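Local coordinates for protein isomaltodextranase (PDB 5AWO) that hydrolyses alpha-1,6-glucosidic linkages in dextran-like polysaccharides, releasing successive isomaltose units from the non-reducing ends of the chains, at residues 210-215 and 286-291; 434-439 and 461-466. One frame throughout, in Å; residues are numbered along the deposited sequence.

Interaction 1: 210-215 and 286-291; sequences RDANIG and QDAWPN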
loop_
_atom_site.group_PDB
_atom_site.type_symbol
_atom_site.label_atom_id
_atom_site.label_comp_id
_atom_site.label_asym_id
_atom_site.label_seq_id
_atom_site.Cartn_x
_atom_site.Cartn_y
_atom_site.Cartn_z
ATOM N N ARG A 210 14.841 -13.449 13.663
ATOM C CA ARG A 210 13.787 -14.284 14.240
ATOM C C ARG A 210 12.670 -14.490 13.239
ATOM O O ARG A 210 12.323 -13.568 12.507
ATOM C CB ARG A 210 13.213 -13.641 15.523
ATOM C CG ARG A 210 14.166 -13.576 16.719
ATOM C CD ARG A 210 13.480 -13.054 17.982
ATOM N NE ARG A 210 14.418 -12.885 19.115
ATOM C CZ ARG A 210 14.079 -12.549 20.369
ATOM N NH1 ARG A 210 12.809 -12.361 20.727
ATOM N NH2 ARG A 210 15.031 -12.395 21.295
ATOM N N ASP A 211 12.053 -15.675 13.254
ATOM C CA ASP A 211 10.797 -15.926 12.552
ATOM C C ASP A 211 9.891 -16.742 13.471
ATOM O O ASP A 211 10.264 -17.815 13.924
ATOM C CB ASP A 211 11.030 -16.645 11.222
ATOM C CG ASP A 211 9.791 -16.683 10.372
ATOM O OD1 ASP A 211 8.727 -17.133 10.882
ATOM O OD2 ASP A 211 9.823 -16.228 9.194
ATOM N N ALA A 212 8.714 -16.207 13.745
ATOM C CA ALA A 212 7.796 -16.825 14.693
ATOM C C ALA A 212 7.277 -18.174 14.253
ATOM O O ALA A 212 6.713 -18.879 15.091
ATOM C CB ALA A 212 6.641 -15.886 14.996
ATOM N N ASN A 213 7.439 -18.535 12.975
ATOM C CA ASN A 213 7.056 -19.848 12.487
ATOM C C ASN A 213 8.195 -20.860 12.442
ATOM O O ASN A 213 7.981 -22.022 12.122
ATOM C CB ASN A 213 6.437 -19.710 11.081
ATOM C CG ASN A 213 5.512 -20.862 10.727
ATOM O OD1 ASN A 213 5.606 -21.434 9.646
ATOM N ND2 ASN A 213 4.604 -21.201 11.643
ATOM N N ILE A 214 9.425 -20.419 12.710
ATOM C CA ILE A 214 10.622 -21.272 12.554
ATOM C C ILE A 214 11.484 -21.290 13.809
ATOM O O ILE A 214 11.817 -22.366 14.340
ATOM C CB ILE A 214 11.498 -20.795 11.371
ATOM C CG1 ILE A 214 10.694 -20.796 10.084
ATOM C CG2 ILE A 214 12.709 -21.694 11.218
ATOM C CD1 ILE A 214 11.474 -20.329 8.869
ATOM N N GLY A 215 11.867 -20.107 14.279
ATOM C CA GLY A 215 12.816 -19.967 15.354
ATOM C C GLY A 215 13.860 -18.906 15.038
ATOM O O GLY A 215 13.562 -17.949 14.330
ATOM N N GLN A 286 -0.427 -11.157 16.115
ATOM C CA GLN A 286 0.764 -11.481 16.893
ATOM C C GLN A 286 1.757 -10.350 16.679
ATOM O O GLN A 286 1.664 -9.602 15.697
ATOM C CB GLN A 286 1.366 -12.816 16.462
ATOM C CG GLN A 286 1.895 -12.820 15.040
ATOM C CD GLN A 286 2.447 -14.149 14.594
ATOM O OE1 GLN A 286 1.980 -15.217 15.010
ATOM N NE2 GLN A 286 3.454 -14.095 13.702
ATOM N N ASP A 287 2.738 -10.250 17.562
ATOM C CA ASP A 287 3.652 -9.091 17.592
ATOM C C ASP A 287 4.916 -9.270 16.779
ATOM O O ASP A 287 5.959 -8.726 17.162
ATOM C CB ASP A 287 4.038 -8.754 19.047
ATOM C CG ASP A 287 5.029 -9.731 19.648
ATOM O OD1 ASP A 287 5.207 -10.834 19.143
ATOM O OD2 ASP A 287 5.715 -9.367 20.643
ATOM N N ALA A 288 4.838 -10.058 15.719
ATOM C CA ALA A 288 5.975 -10.379 14.839
ATOM C C ALA A 288 5.439 -10.731 13.462
ATOM O O ALA A 288 4.257 -11.108 13.291
ATOM C CB ALA A 288 6.737 -11.549 15.373
ATOM N N TRP A 289 6.332 -10.653 12.479
ATOM C CA TRP A 289 5.979 -10.935 11.102
ATOM C C TRP A 289 5.330 -12.311 10.978
ATOM O O TRP A 289 5.857 -13.286 11.517
ATOM C CB TRP A 289 7.230 -10.955 10.214
ATOM C CG TRP A 289 6.963 -11.671 8.934
ATOM C CD1 TRP A 289 7.314 -12.947 8.620
ATOM C CD2 TRP A 289 6.156 -11.191 7.856
ATOM N NE1 TRP A 289 6.788 -13.301 7.399
ATOM C CE2 TRP A 289 6.064 -12.238 6.918
ATOM C CE3 TRP A 289 5.492 -9.993 7.599
ATOM C CZ2 TRP A 289 5.366 -12.106 5.721
ATOM C CZ3 TRP A 289 4.791 -9.851 6.385
ATOM C CH2 TRP A 289 4.745 -10.922 5.476
ATOM N N PRO A 290 4.211 -12.422 10.244
ATOM C CA PRO A 290 3.290 -11.392 9.831
ATOM C C PRO A 290 2.279 -11.166 10.960
ATOM O O PRO A 290 1.814 -12.140 11.575
ATOM C CB PRO A 290 2.614 -12.005 8.604
ATOM C CG PRO A 290 2.543 -13.457 8.951
ATOM C CD PRO A 290 3.779 -13.754 9.792
ATOM N N ASN A 291 1.915 -9.919 11.224
ATOM C CA ASN A 291 1.077 -9.686 12.406
ATOM C C ASN A 291 -0.227 -10.478 12.257
ATOM O O ASN A 291 -0.697 -11.101 13.213
ATOM C CB ASN A 291 0.810 -8.208 12.624
ATOM C CG ASN A 291 2.076 -7.435 12.809
ATOM O OD1 ASN A 291 2.722 -7.527 13.887
ATOM N ND2 ASN A 291 2.478 -6.727 11.788
HETATM O O HOH W 1 6.234 -15.986 10.575
HETATM O O HOH W 2 8.298 -13.537 12.662
#
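The backbones of 210-215 and 286-291 pass without a direct hydrogen bond, the CA atoms of A212 and A288 coming to 6.7 Å. Both are excursions of the glycoside hydrolase family 27 catalytic domain, a TIM barrel; 210-215 is a tight hairpin and 286-291 a loop before helix 295-302. The hairpin turns on D211. Its carbonyl O takes the N-H groups of both I214 and G215, a classic beta bulge, while D211 OD1 uses its anti lone pair to accept from N213 N at 2.8 Å, closing an Asx turn. With CG anti to the backbone N (chi1 -169°), the carboxylate lies alongside W289, its plane almost perpendicular to the indole. OD2 lies near the ring plane at its edge, 4.2 Å from W289 CD1; its hydrogen bond is to W205 NE1 of helix 203-208. The side chain of W289 is about 6 Å from that of D201, the probable nucleophile, which places the contact beside the active site. P290, joined to W289 by a cis peptide bond, lays its CB over one indole face, offset toward the rim.

A212 points its methyl toward the other loop, where CB touches Q286 NE2 at 3.9 Å and, more loosely, A288 CB. That amide is fixed by its own segment: NE2 donates to A288 O, arriving well above the carbonyl plane. Water makes the polar join. W289 O accepts from two molecules, one also donating to D211 OD1, the other accepting from A212 N at 2.9 Å and lying 2.7 Å from W289 O.

Interaction 2: 434-439 and 461-466; sequences GNVRDL and AIFRVT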
loop_
_atom_site.group_PDB
_atom_site.type_symbol
_atom_site.label_atom_id
_atom_site.label_comp_id
_atom_site.label_asym_id
_atom_site.label_seq_id
_atom_site.Cartn_x
_atom_site.Cartn_y
_atom_site.Cartn_z
ATOM N N GLY A 434 -26.759 7.677 -3.888
ATOM C CA GLY A 434 -25.954 7.587 -5.081
ATOM C C GLY A 434 -26.450 6.543 -6.051
ATOM O O GLY A 434 -27.194 5.643 -5.658
ATOM N N ASN A 435 -26.069 6.709 -7.311
ATOM C CA ASN A 435 -26.311 5.696 -8.327
ATOM C C ASN A 435 -25.425 4.488 -7.985
ATOM O O ASN A 435 -24.242 4.668 -7.652
ATOM C CB ASN A 435 -25.951 6.210 -9.711
ATOM C CG ASN A 435 -26.002 5.121 -10.763
ATOM O OD1 ASN A 435 -25.004 4.414 -11.011
ATOM N ND2 ASN A 435 -27.174 4.940 -11.364
ATOM N N VAL A 436 -26.001 3.291 -8.083
ATOM C CA VAL A 436 -25.268 2.058 -7.704
ATOM C C VAL A 436 -25.153 1.163 -8.925
ATOM O O VAL A 436 -26.163 0.888 -9.592
ATOM C CB VAL A 436 -25.975 1.325 -6.551
ATOM C CG1 VAL A 436 -25.210 0.056 -6.163
ATOM C CG2 VAL A 436 -26.099 2.229 -5.341
ATOM N N ARG A 437 -23.933 0.741 -9.237
ATOM C CA ARG A 437 -23.698 -0.189 -10.325
ATOM C C ARG A 437 -22.964 -1.419 -9.769
ATOM O O ARG A 437 -21.917 -1.285 -9.129
ATOM C CB ARG A 437 -22.853 0.476 -11.404
ATOM C CG ARG A 437 -22.681 -0.341 -12.636
ATOM C CD ARG A 437 -22.070 0.445 -13.798
ATOM N NE ARG A 437 -21.743 -0.470 -14.863
ATOM C CZ ARG A 437 -22.602 -0.868 -15.802
ATOM N NH1 ARG A 437 -23.822 -0.330 -15.861
ATOM N NH2 ARG A 437 -22.223 -1.748 -16.716
ATOM N N ASP A 438 -23.529 -2.603 -10.029
ATOM C CA ASP A 438 -22.909 -3.904 -9.692
ATOM C C ASP A 438 -21.900 -4.244 -10.789
ATOM O O ASP A 438 -22.240 -4.356 -11.960
ATOM C CB ASP A 438 -24.013 -4.959 -9.580
ATOM C CG ASP A 438 -23.497 -6.329 -9.199
ATOM O OD1 ASP A 438 -22.417 -6.684 -9.662
ATOM O OD2 ASP A 438 -24.207 -7.037 -8.459
ATOM N N LEU A 439 -20.614 -4.333 -10.413
ATOM C CA LEU A 439 -19.553 -4.389 -11.396
ATOM C C LEU A 439 -19.253 -5.785 -11.941
ATOM O O LEU A 439 -18.548 -5.905 -12.921
ATOM C CB LEU A 439 -18.248 -3.786 -10.857
ATOM C CG LEU A 439 -18.387 -2.377 -10.308
ATOM C CD1 LEU A 439 -17.051 -1.840 -9.877
ATOM C CD2 LEU A 439 -19.030 -1.427 -11.306
ATOM N N ALA A 461 -19.579 -9.026 -3.502
ATOM C CA ALA A 461 -20.114 -8.118 -4.490
ATOM C C ALA A 461 -19.340 -6.812 -4.406
ATOM O O ALA A 461 -18.891 -6.432 -3.322
ATOM C CB ALA A 461 -21.575 -7.859 -4.249
ATOM N N ILE A 462 -19.159 -6.155 -5.547
ATOM C CA ILE A 462 -18.467 -4.877 -5.575
ATOM C C ILE A 462 -19.224 -3.924 -6.487
ATOM O O ILE A 462 -19.732 -4.299 -7.566
ATOM C CB ILE A 462 -16.968 -5.045 -5.959
ATOM C CG1 ILE A 462 -16.133 -3.828 -5.622
ATOM C CG2 ILE A 462 -16.791 -5.471 -7.395
ATOM C CD1 ILE A 462 -14.635 -4.052 -5.692
ATOM N N PHE A 463 -19.306 -2.676 -6.018
ATOM C CA PHE A 463 -20.182 -1.663 -6.615
ATOM C C PHE A 463 -19.404 -0.377 -6.845
ATOM O O PHE A 463 -18.534 0.001 -6.043
ATOM C CB PHE A 463 -21.360 -1.342 -5.687
ATOM C CG PHE A 463 -22.194 -2.521 -5.298
ATOM C CD1 PHE A 463 -23.292 -2.915 -6.074
ATOM C CD2 PHE A 463 -21.884 -3.253 -4.158
ATOM C CE1 PHE A 463 -24.051 -4.004 -5.721
ATOM C CE2 PHE A 463 -22.640 -4.342 -3.808
ATOM C CZ PHE A 463 -23.733 -4.703 -4.578
ATOM N N ARG A 464 -19.734 0.311 -7.943
ATOM C CA ARG A 464 -19.392 1.739 -8.073
ATOM C C ARG A 464 -20.616 2.501 -7.618
ATOM O O ARG A 464 -21.708 2.282 -8.156
ATOM C CB ARG A 464 -19.044 2.091 -9.517
ATOM C CG ARG A 464 -18.812 3.591 -9.774
ATOM C CD ARG A 464 -17.493 4.121 -9.255
ATOM N NE ARG A 464 -16.384 3.642 -10.053
ATOM C CZ ARG A 464 -15.277 4.322 -10.362
ATOM N NH1 ARG A 464 -15.066 5.540 -9.920
ATOM N NH2 ARG A 464 -14.353 3.748 -11.087
ATOM N N VAL A 465 -20.440 3.395 -6.640
ATOM C CA VAL A 465 -21.494 4.249 -6.136
ATOM C C VAL A 465 -21.164 5.706 -6.474
ATOM O O VAL A 465 -20.074 6.206 -6.192
ATOM C CB VAL A 465 -21.671 4.077 -4.622
ATOM C CG1 VAL A 465 -22.790 4.982 -4.107
ATOM C CG2 VAL A 465 -21.939 2.606 -4.278
ATOM N N THR A 466 -22.105 6.348 -7.169
ATOM C CA THR A 466 -21.878 7.683 -7.705
ATOM C C THR A 466 -22.945 8.651 -7.168
ATOM O O THR A 466 -24.078 8.692 -7.678
ATOM C CB THR A 466 -21.900 7.671 -9.246
ATOM O OG1 THR A 466 -21.020 6.649 -9.758
ATOM C CG2 THR A 466 -21.449 9.011 -9.825
HETATM O O HOH W 3 -22.403 4.276 -10.140
HETATM O O HOH W 4 -20.381 -7.476 -7.831
#
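Five backbone hydrogen bonds join the two segments, in which strands 434-438 and 461-466 run antiparallel, their axes 4.3 Å apart at closest approach. N435 with T466 and R437 with R464 are hydrogen-bonded pairs. Three of their four bonds lie in the carbonyl plane, whereas N435 N comes to T466 O from well above it. L439 N adds a nearly straight bond to I462 O (3.0 Å, 173°). At the non-hydrogen-bonded pairs V436 with V465 and D438 with F463, CA-H groups meet carbonyls: V465 CA lies 3.2 Å from N435 O.

The apolar contacts on one face centre on F463. V436 CG1, anti to its backbone N, meets the ring obliquely, 3.5 Å from F463 CD1, while D438 CB stands 4.0 Å from F463 CE1. F424 touches both V436 and V465. Just past the strand end, L439 packs against the other strand: CB meets I462 CG2, and CD2 lies 3.9 Å from R464 CB, with L367 of helix 362-370 touching all three side chains. An alanine at L439 would probably loosen this packing, since CG and both methyls, which lie against R464, would be gone.

Polar groups are bridged by water or lead away. One water bridges N435 OD1, R464 O and T466 OG1; another takes I462 N and donates to D438 OD1, which also accepts from W440 N and E441 N. R437 and R464 form salt bridges with E363 and D370 on helix 362-370. With N435, R437, R464 and T466 on one face and V436, D438, F463 and V465 on the other, this is an antiparallel strand pair of the C-terminal beta sandwich of the alpha-galactosidase type.

Interactions 1 and 2 hold no element in common: their centres are 39 Å apart, the nearest atoms about 23 Å. Both are partly buried: in interaction 1 the buried D211 and W289 lie beside the exposed A212, whereas in interaction 2 the buried V436, F463 and V465 contrast with the partly exposed R437 and R464. Interaction 1 joins a small hairpin to an irregular loop close to the active site, buries only 131 Å² and relies on bridging waters and a few loose side-chain contacts. Interaction 2, away from the annotated sites, buries 517 Å² through regular backbone bonding and apolar side chains. Its arginines reach to helix 362-370, whereas D211 divides its oxygens between its own turn, a water and W205.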